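Local coordinates for methionine-binding lipoprotein MetQ (Bacillus subtilis subsp. subtilis, PDB 4GOT), which binds methionine and probably hands it to the membrane-bound permease of the MetNPQ ABC importer, and also takes part in methionine sulfoxide transport, at residues A[31-36]-A[220-225]; A[181-186]-A[241-246]. One frame throughout, in Å; residues are numbered along the deposited sequence.

Contact 1: A[31-36]-A[220-225]; sequences KGYTLK and IKALME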
ATOM      1  N   LYS A  31     -22.715   7.980 -14.749  1.00 38.52           N
ATOM      2  CA  LYS A  31     -23.171   8.844 -13.673  1.00 38.50           C
ATOM      3  C   LYS A  31     -22.987  10.326 -13.971  1.00 38.19           C
ATOM      4  O   LYS A  31     -23.268  11.166 -13.113  1.00 39.85           O
ATOM      5  CB  LYS A  31     -22.415   8.506 -12.380  1.00 37.34           C
ATOM      6  CG  LYS A  31     -22.729   7.117 -11.832  1.00 41.31           C
ATOM      7  CD  LYS A  31     -22.050   6.911 -10.486  1.00 40.48           C
ATOM      8  CE  LYS A  31     -22.118   5.472 -10.011  1.00 44.72           C
ATOM      9  NZ  LYS A  31     -23.452   5.091  -9.494  1.00 45.60           N
ATOM     10  N   GLY A  32     -22.456  10.657 -15.138  1.00 38.56           N
ATOM     11  CA  GLY A  32     -22.263  12.052 -15.514  1.00 42.15           C
ATOM     12  C   GLY A  32     -20.883  12.676 -15.268  1.00 43.45           C
ATOM     13  O   GLY A  32     -20.736  13.881 -15.475  1.00 42.39           O
ATOM     14  N   TYR A  33     -19.885  11.876 -14.844  1.00 40.18           N
ATOM     15  CA  TYR A  33     -18.548  12.404 -14.501  1.00 42.39           C
ATOM     16  C   TYR A  33     -17.435  11.873 -15.387  1.00 44.11           C
ATOM     17  O   TYR A  33     -17.461  10.705 -15.782  1.00 48.42           O
ATOM     18  CB  TYR A  33     -18.196  12.150 -13.013  1.00 37.78           C
ATOM     19  CG  TYR A  33     -19.207  12.720 -12.070  1.00 37.42           C
ATOM     20  CD1 TYR A  33     -20.347  11.987 -11.731  1.00 39.80           C
ATOM     21  CD2 TYR A  33     -19.053  13.997 -11.528  1.00 38.18           C
ATOM     22  CE1 TYR A  33     -21.301  12.509 -10.873  1.00 41.84           C
ATOM     23  CE2 TYR A  33     -20.008  14.546 -10.670  1.00 38.22           C
ATOM     24  CZ  TYR A  33     -21.131  13.796 -10.336  1.00 43.73           C
ATOM     25  OH  TYR A  33     -22.105  14.285  -9.468  1.00 45.22           O
ATOM     26  N   THR A  34     -16.480  12.751 -15.717  1.00 46.11           N
ATOM     27  CA  THR A  34     -15.238  12.344 -16.406  1.00 45.44           C
ATOM     28  C   THR A  34     -14.105  12.089 -15.384  1.00 43.27           C
ATOM     29  O   THR A  34     -14.211  12.445 -14.195  1.00 37.91           O
ATOM     30  CB  THR A  34     -14.772  13.361 -17.489  1.00 47.98           C
ATOM     31  OG1 THR A  34     -14.820  14.698 -16.962  1.00 47.52           O
ATOM     32  CG2 THR A  34     -15.655  13.254 -18.772  1.00 49.37           C
ATOM     33  N   LEU A  35     -13.030  11.473 -15.867  1.00 42.20           N
ATOM     34  CA  LEU A  35     -11.915  11.022 -15.043  1.00 41.77           C
ATOM     35  C   LEU A  35     -10.589  11.354 -15.714  1.00 40.35           C
ATOM     36  O   LEU A  35     -10.421  11.125 -16.902  1.00 43.11           O
ATOM     37  CB  LEU A  35     -12.006   9.511 -14.843  1.00 45.76           C
ATOM     38  CG  LEU A  35     -11.128   8.845 -13.784  1.00 43.61           C
ATOM     39  CD1 LEU A  35     -11.512   9.200 -12.344  1.00 43.03           C
ATOM     40  CD2 LEU A  35     -11.205   7.349 -14.025  1.00 50.30           C
ATOM     41  N   LYS A  36      -9.663  11.903 -14.946  1.00 38.83           N
ATOM     42  CA  LYS A  36      -8.288  12.139 -15.381  1.00 41.23           C
ATOM     43  C   LYS A  36      -7.415  11.476 -14.327  1.00 35.59           C
ATOM     44  O   LYS A  36      -7.615  11.704 -13.134  1.00 32.48           O
ATOM     45  CB  LYS A  36      -8.038  13.653 -15.492  1.00 47.59           C
ATOM     46  CG  LYS A  36      -6.889  14.063 -16.393  1.00 58.77           C
ATOM     47  CD  LYS A  36      -7.159  15.406 -17.069  1.00 67.62           C
ATOM     48  CE  LYS A  36      -6.007  16.393 -16.887  1.00 81.70           C
ATOM     49  NZ  LYS A  36      -4.721  15.935 -17.489  1.00 87.26           N
ATOM     50  N   ILE A 220     -17.100  12.843  -5.449  1.00 32.87           N
ATOM     51  CA  ILE A 220     -16.393  11.854  -4.634  1.00 32.03           C
ATOM     52  C   ILE A 220     -17.329  10.690  -4.247  1.00 30.48           C
ATOM     53  O   ILE A 220     -16.898   9.544  -4.282  1.00 29.61           O
ATOM     54  CB  ILE A 220     -15.758  12.495  -3.373  1.00 31.47           C
ATOM     55  CG1 ILE A 220     -14.697  13.538  -3.798  1.00 34.64           C
ATOM     56  CG2 ILE A 220     -15.144  11.446  -2.449  1.00 28.99           C
ATOM     57  CD1 ILE A 220     -13.653  13.074  -4.799  1.00 32.51           C
ATOM     58  N   LYS A 221     -18.584  11.000  -3.942  1.00 31.06           N
ATOM     59  CA  LYS A 221     -19.618   9.992  -3.717  1.00 33.35           C
ATOM     60  C   LYS A 221     -19.850   9.122  -4.948  1.00 33.36           C
ATOM     61  O   LYS A 221     -19.994   7.927  -4.824  1.00 28.30           O
ATOM     62  CB  LYS A 221     -20.899  10.672  -3.239  1.00 37.45           C
ATOM     63  CG  LYS A 221     -20.769  11.163  -1.794  1.00 45.17           C
ATOM     64  CD  LYS A 221     -20.123  10.083  -0.905  1.00 52.37           C
ATOM     65  CE  LYS A 221     -20.180  10.338   0.605  1.00 60.09           C
ATOM     66  NZ  LYS A 221     -21.541  10.561   1.165  1.00 67.05           N
ATOM     67  N   ALA A 222     -19.831   9.739  -6.135  1.00 33.62           N
ATOM     68  CA  ALA A 222     -19.944   9.027  -7.404  1.00 33.57           C
ATOM     69  C   ALA A 222     -18.760   8.073  -7.629  1.00 31.14           C
ATOM     70  O   ALA A 222     -18.953   6.939  -8.078  1.00 31.57           O
ATOM     71  CB  ALA A 222     -20.056  10.027  -8.570  1.00 31.55           C
ATOM     72  N   LEU A 223     -17.545   8.537  -7.330  1.00 30.97           N
ATOM     73  CA  LEU A 223     -16.324   7.717  -7.413  1.00 29.86           C
ATOM     74  C   LEU A 223     -16.390   6.524  -6.423  1.00 31.22           C
ATOM     75  O   LEU A 223     -16.192   5.383  -6.843  1.00 29.39           O
ATOM     76  CB  LEU A 223     -15.080   8.590  -7.198  1.00 31.44           C
ATOM     77  CG  LEU A 223     -13.721   7.867  -7.224  1.00 30.50           C
ATOM     78  CD1 LEU A 223     -13.367   7.329  -8.608  1.00 27.95           C
ATOM     79  CD2 LEU A 223     -12.644   8.769  -6.641  1.00 30.26           C
HETATM   80  N   MSE A 224     -16.723   6.781  -5.152  1.00 28.23           N
HETATM   81  CA  MSE A 224     -16.832   5.723  -4.148  0.60 28.57           C
HETATM   82  C   MSE A 224     -17.850   4.688  -4.560  1.00 28.49           C
HETATM   83  O   MSE A 224     -17.621   3.511  -4.395  1.00 29.37           O
HETATM   84  CB  MSE A 224     -17.206   6.291  -2.770  0.60 30.90           C
HETATM   85  CG  MSE A 224     -16.156   7.214  -2.171  0.60 32.54           C
HETATM   86 SE   MSE A 224     -14.331   6.551  -2.392  0.45 40.32          SE
HETATM   87  CE  MSE A 224     -14.440   4.944  -1.303  0.60 36.83           C
ATOM     88  N   GLU A 225     -18.978   5.157  -5.101  1.00 30.28           N
ATOM     89  CA  GLU A 225     -20.037   4.305  -5.636  1.00 34.98           C
ATOM     90  C   GLU A 225     -19.537   3.341  -6.712  1.00 30.71           C
ATOM     91  O   GLU A 225     -19.799   2.155  -6.664  1.00 30.96           O
ATOM     92  CB  GLU A 225     -21.176   5.152  -6.203  1.00 39.49           C
ATOM     93  CG  GLU A 225     -22.253   5.503  -5.198  1.00 51.48           C
ATOM     94  CD  GLU A 225     -23.465   6.224  -5.813  1.00 64.44           C
ATOM     95  OE1 GLU A 225     -23.526   6.404  -7.059  1.00 77.30           O
ATOM     96  OE2 GLU A 225     -24.369   6.620  -5.044  1.00 61.15           O
TER
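Lys-31 and Ala-222 bring the two backbones closest, with CA atoms 7.1 Å apart, where the turn leading into strand 34-38 passes one side of helix 218-227. At this separation the small methyl of Ala-222 suits the helix surface: the ring of Tyr-33 can lie close, its CE1 3.6 Å from Ala-222 CB, in an oblique approach. Lys-31 runs past the same alanine with its aliphatic part, CD lying 3.9 Å from Ala-222 O, and carries its charge one helical turn further on. The lysine chain stays extended until a bend at chi4 (-76°) turns the ammonium toward Glu-225, whose chain is straight beyond CG. There Lys-31 NZ forms a salt bridge with OE1 of Glu-225 at 2.8 Å, on the anti side of the carboxylate and 30° out of its plane. Long, charged side chains suit this solvent-exposed edge of the contact. Gly-32, at phi 96°, closes a Schellman motif after helix 14-29 and lets the chain turn toward the strand. Tyr-33 also touches Ala-218 and Lys-219 and makes a cation-pi contact with Lys-6, while strand 34-38 pairs with strand 7-12 and Leu-223 packs on Leu-21 and Leu-28 of helix 14-29.

Contact 2: A[181-186]-A[241-246]; sequences YAIQNK and DGAVLP
Ile-183 reaches out from the last turn of helix 179-184, and its CD1 methyl does all the close touching with the segment 241-246. CD1 lies anti to CA (chi2 171°), carrying the methyl away from the helix, and the side chain meets the opposing loop end-on. Val-244 receives it with one branch: CG2 lies 4.2 Å from Ile-183 CD1. The valine's CG1 stands anti to the backbone N (chi1 -176°), leaving CG2 as the branch that faces the isoleucine. Ala-243 offers its CB to the same delta methyl at 4.5 Å, a looser contact. Because Ala-243 CB and Val-244 CG2 are themselves only 4.4 Å apart, CD1 seats against the pair of methyls at once. The distances are those of light van der Waals packing, and no hydrogen bond crosses between the segments. In the bilobal periplasmic-binding-protein fold of this family, the helix follows strand 174-177 of the five-stranded sheet, whereas 241-246 runs from a loop, which holds Ala-243 and Val-244, into the short strand 245-246 at the edge of the six-stranded sheet, consistent with a contact between the two lobes. The side chain of Val-244 is about 8 Å from the bound selenomethionine. Branched and small aliphatic residues suit this buried position, where Ile-183 and Ala-243 both touch Pro-189, Ile-183 also meets Thr-15 of helix 14-29, and Val-244 packs on Pro-16 and Ile-236.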
ATOM      1  N   TYR A 181       4.134  -2.190  -6.191  1.00 23.96           N
ATOM      2  CA  TYR A 181       5.464  -2.183  -6.800  1.00 22.31           C
ATOM      3  C   TYR A 181       5.918  -3.559  -7.200  1.00 22.96           C
ATOM      4  O   TYR A 181       6.597  -3.690  -8.222  1.00 25.42           O
ATOM      5  CB  TYR A 181       6.450  -1.508  -5.871  1.00 21.99           C
ATOM      6  CG  TYR A 181       6.246  -0.034  -5.817  1.00 24.41           C
ATOM      7  CD1 TYR A 181       6.143   0.711  -7.006  1.00 24.32           C
ATOM      8  CD2 TYR A 181       6.200   0.653  -4.586  1.00 24.95           C
ATOM      9  CE1 TYR A 181       5.958   2.085  -6.969  1.00 29.36           C
ATOM     10  CE2 TYR A 181       6.042   2.028  -4.551  1.00 24.10           C
ATOM     11  CZ  TYR A 181       5.924   2.738  -5.735  1.00 26.35           C
ATOM     12  OH  TYR A 181       5.750   4.112  -5.722  1.00 28.26           O
ATOM     13  N   ALA A 182       5.453  -4.611  -6.483  1.00 21.97           N
ATOM     14  CA  ALA A 182       5.706  -5.979  -6.941  1.00 22.76           C
ATOM     15  C   ALA A 182       5.083  -6.225  -8.293  1.00 23.14           C
ATOM     16  O   ALA A 182       5.732  -6.731  -9.186  1.00 24.31           O
ATOM     17  CB  ALA A 182       5.177  -6.998  -5.924  1.00 23.34           C
ATOM     18  N   ILE A 183       3.790  -5.914  -8.448  1.00 25.58           N
ATOM     19  CA  ILE A 183       3.084  -6.081  -9.738  1.00 25.48           C
ATOM     20  C   ILE A 183       3.656  -5.147 -10.832  1.00 25.11           C
ATOM     21  O   ILE A 183       3.771  -5.578 -11.966  1.00 26.18           O
ATOM     22  CB  ILE A 183       1.542  -5.906  -9.633  1.00 26.32           C
ATOM     23  CG1 ILE A 183       0.938  -6.986  -8.713  1.00 27.49           C
ATOM     24  CG2 ILE A 183       0.852  -6.091 -10.996  1.00 26.46           C
ATOM     25  CD1 ILE A 183      -0.511  -6.723  -8.424  1.00 27.76           C
ATOM     26  N   GLN A 184       4.035  -3.917 -10.459  1.00 23.44           N
ATOM     27  CA  GLN A 184       4.655  -2.973 -11.390  1.00 25.27           C
ATOM     28  C   GLN A 184       5.968  -3.508 -12.024  1.00 26.93           C
ATOM     29  O   GLN A 184       6.211  -3.275 -13.196  1.00 33.46           O
ATOM     30  CB  GLN A 184       4.878  -1.583 -10.715  1.00 24.58           C
ATOM     31  CG  GLN A 184       5.245  -0.480 -11.745  1.00 25.30           C
ATOM     32  CD  GLN A 184       5.239   0.934 -11.171  1.00 25.29           C
ATOM     33  OE1 GLN A 184       4.631   1.206 -10.126  1.00 26.27           O
ATOM     34  NE2 GLN A 184       5.870   1.874 -11.901  1.00 27.66           N
ATOM     35  N   ASN A 185       6.769  -4.228 -11.227  1.00 29.23           N
ATOM     36  CA  ASN A 185       7.922  -5.037 -11.645  1.00 32.23           C
ATOM     37  C   ASN A 185       7.579  -6.417 -12.278  1.00 31.93           C
ATOM     38  O   ASN A 185       8.455  -7.220 -12.456  1.00 32.20           O
ATOM     39  CB  ASN A 185       8.790  -5.311 -10.395  1.00 36.09           C
ATOM     40  CG  ASN A 185      10.222  -5.726 -10.725  1.00 40.36           C
ATOM     41  OD1 ASN A 185      10.951  -5.019 -11.433  1.00 42.45           O
ATOM     42  ND2 ASN A 185      10.646  -6.864 -10.181  1.00 33.53           N
ATOM     43  N   LYS A 186       6.317  -6.704 -12.559  1.00 32.08           N
ATOM     44  CA  LYS A 186       5.921  -7.963 -13.211  1.00 35.49           C
ATOM     45  C   LYS A 186       6.101  -9.219 -12.335  1.00 35.85           C
ATOM     46  O   LYS A 186       6.221 -10.338 -12.853  1.00 35.95           O
ATOM     47  CB  LYS A 186       6.662  -8.151 -14.542  1.00 39.24           C
ATOM     48  CG  LYS A 186       6.635  -6.935 -15.461  1.00 43.98           C
ATOM     49  CD  LYS A 186       5.221  -6.467 -15.768  1.00 50.71           C
ATOM     50  CE  LYS A 186       5.136  -5.678 -17.087  1.00 64.24           C
ATOM     51  NZ  LYS A 186       5.885  -4.383 -17.093  1.00 66.00           N
ATOM     52  N   ASP A 241      -5.333 -12.022  -9.286  1.00 39.95           N
ATOM     53  CA  ASP A 241      -5.088 -13.397  -8.805  1.00 46.75           C
ATOM     54  C   ASP A 241      -4.912 -13.480  -7.293  1.00 43.45           C
ATOM     55  O   ASP A 241      -4.015 -14.167  -6.792  1.00 47.58           O
ATOM     56  CB  ASP A 241      -3.841 -14.009  -9.492  1.00 52.65           C
ATOM     57  CG  ASP A 241      -4.026 -14.222 -10.996  1.00 59.79           C
ATOM     58  OD1 ASP A 241      -5.174 -14.192 -11.511  1.00 65.76           O
ATOM     59  OD2 ASP A 241      -2.999 -14.417 -11.665  1.00 60.23           O
ATOM     60  N   GLY A 242      -5.752 -12.768  -6.562  1.00 40.93           N
ATOM     61  CA  GLY A 242      -5.726 -12.846  -5.099  1.00 38.64           C
ATOM     62  C   GLY A 242      -4.658 -11.986  -4.446  1.00 36.38           C
ATOM     63  O   GLY A 242      -4.626 -11.897  -3.223  1.00 36.99           O
ATOM     64  N   ALA A 243      -3.795 -11.339  -5.239  1.00 33.10           N
ATOM     65  CA  ALA A 243      -2.778 -10.401  -4.682  1.00 32.37           C
ATOM     66  C   ALA A 243      -3.437  -9.111  -4.156  1.00 30.85           C
ATOM     67  O   ALA A 243      -2.883  -8.386  -3.301  1.00 30.21           O
ATOM     68  CB  ALA A 243      -1.712 -10.087  -5.743  1.00 32.50           C
ATOM     69  N   VAL A 244      -4.601  -8.791  -4.727  1.00 31.00           N
ATOM     70  CA  VAL A 244      -5.361  -7.589  -4.388  1.00 31.01           C
ATOM     71  C   VAL A 244      -6.775  -8.051  -4.121  1.00 31.70           C
ATOM     72  O   VAL A 244      -7.347  -8.723  -4.960  1.00 34.38           O
ATOM     73  CB  VAL A 244      -5.387  -6.572  -5.565  1.00 29.90           C
ATOM     74  CG1 VAL A 244      -6.101  -5.269  -5.202  1.00 32.25           C
ATOM     75  CG2 VAL A 244      -3.983  -6.284  -6.033  1.00 28.41           C
ATOM     76  N   LEU A 245      -7.342  -7.600  -3.016  1.00 28.02           N
ATOM     77  CA  LEU A 245      -8.634  -8.013  -2.543  1.00 32.70           C
ATOM     78  C   LEU A 245      -9.542  -6.782  -2.327  1.00 29.98           C
ATOM     79  O   LEU A 245      -9.141  -5.846  -1.617  1.00 30.42           O
ATOM     80  CB  LEU A 245      -8.425  -8.736  -1.200  1.00 32.78           C
ATOM     81  CG  LEU A 245      -7.355  -9.846  -1.245  1.00 40.20           C
ATOM     82  CD1 LEU A 245      -7.065 -10.319   0.179  1.00 48.47           C
ATOM     83  CD2 LEU A 245      -7.823 -11.001  -2.167  1.00 44.53           C
ATOM     84  N   PRO A 246     -10.763  -6.781  -2.914  1.00 29.90           N
ATOM     85  CA  PRO A 246     -11.716  -5.678  -2.617  1.00 31.84           C
ATOM     86  C   PRO A 246     -12.126  -5.711  -1.137  1.00 29.73           C
ATOM     87  O   PRO A 246     -12.059  -6.767  -0.557  1.00 29.29           O
ATOM     88  CB  PRO A 246     -12.904  -5.961  -3.545  1.00 34.16           C
ATOM     89  CG  PRO A 246     -12.740  -7.367  -4.041  1.00 34.59           C
ATOM     90  CD  PRO A 246     -11.356  -7.839  -3.750  1.00 32.74           C
TER

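Contact 1 lies toward one end of the molecule, its centre about 22 Å from that of the chain, and contact 2 nearer the middle, its centre at about 10 Å; the two centres are about 24 Å apart and the contacts do not touch. Both lie beside the six-stranded sheet, at the loops leading into its two outermost strands, 34-38 and 245-246. Contact 1 keeps within that lobe, whereas contact 2 appears to join it to a helix of the other. Their chemistry follows their depth: at 31-36 with 220-225, a partly buried site combines a small apolar patch with an ion pair open to solvent, while the buried meeting of 181-186 with 241-246 is wholly aliphatic and buries less surface, 65 Å² against 216 Å².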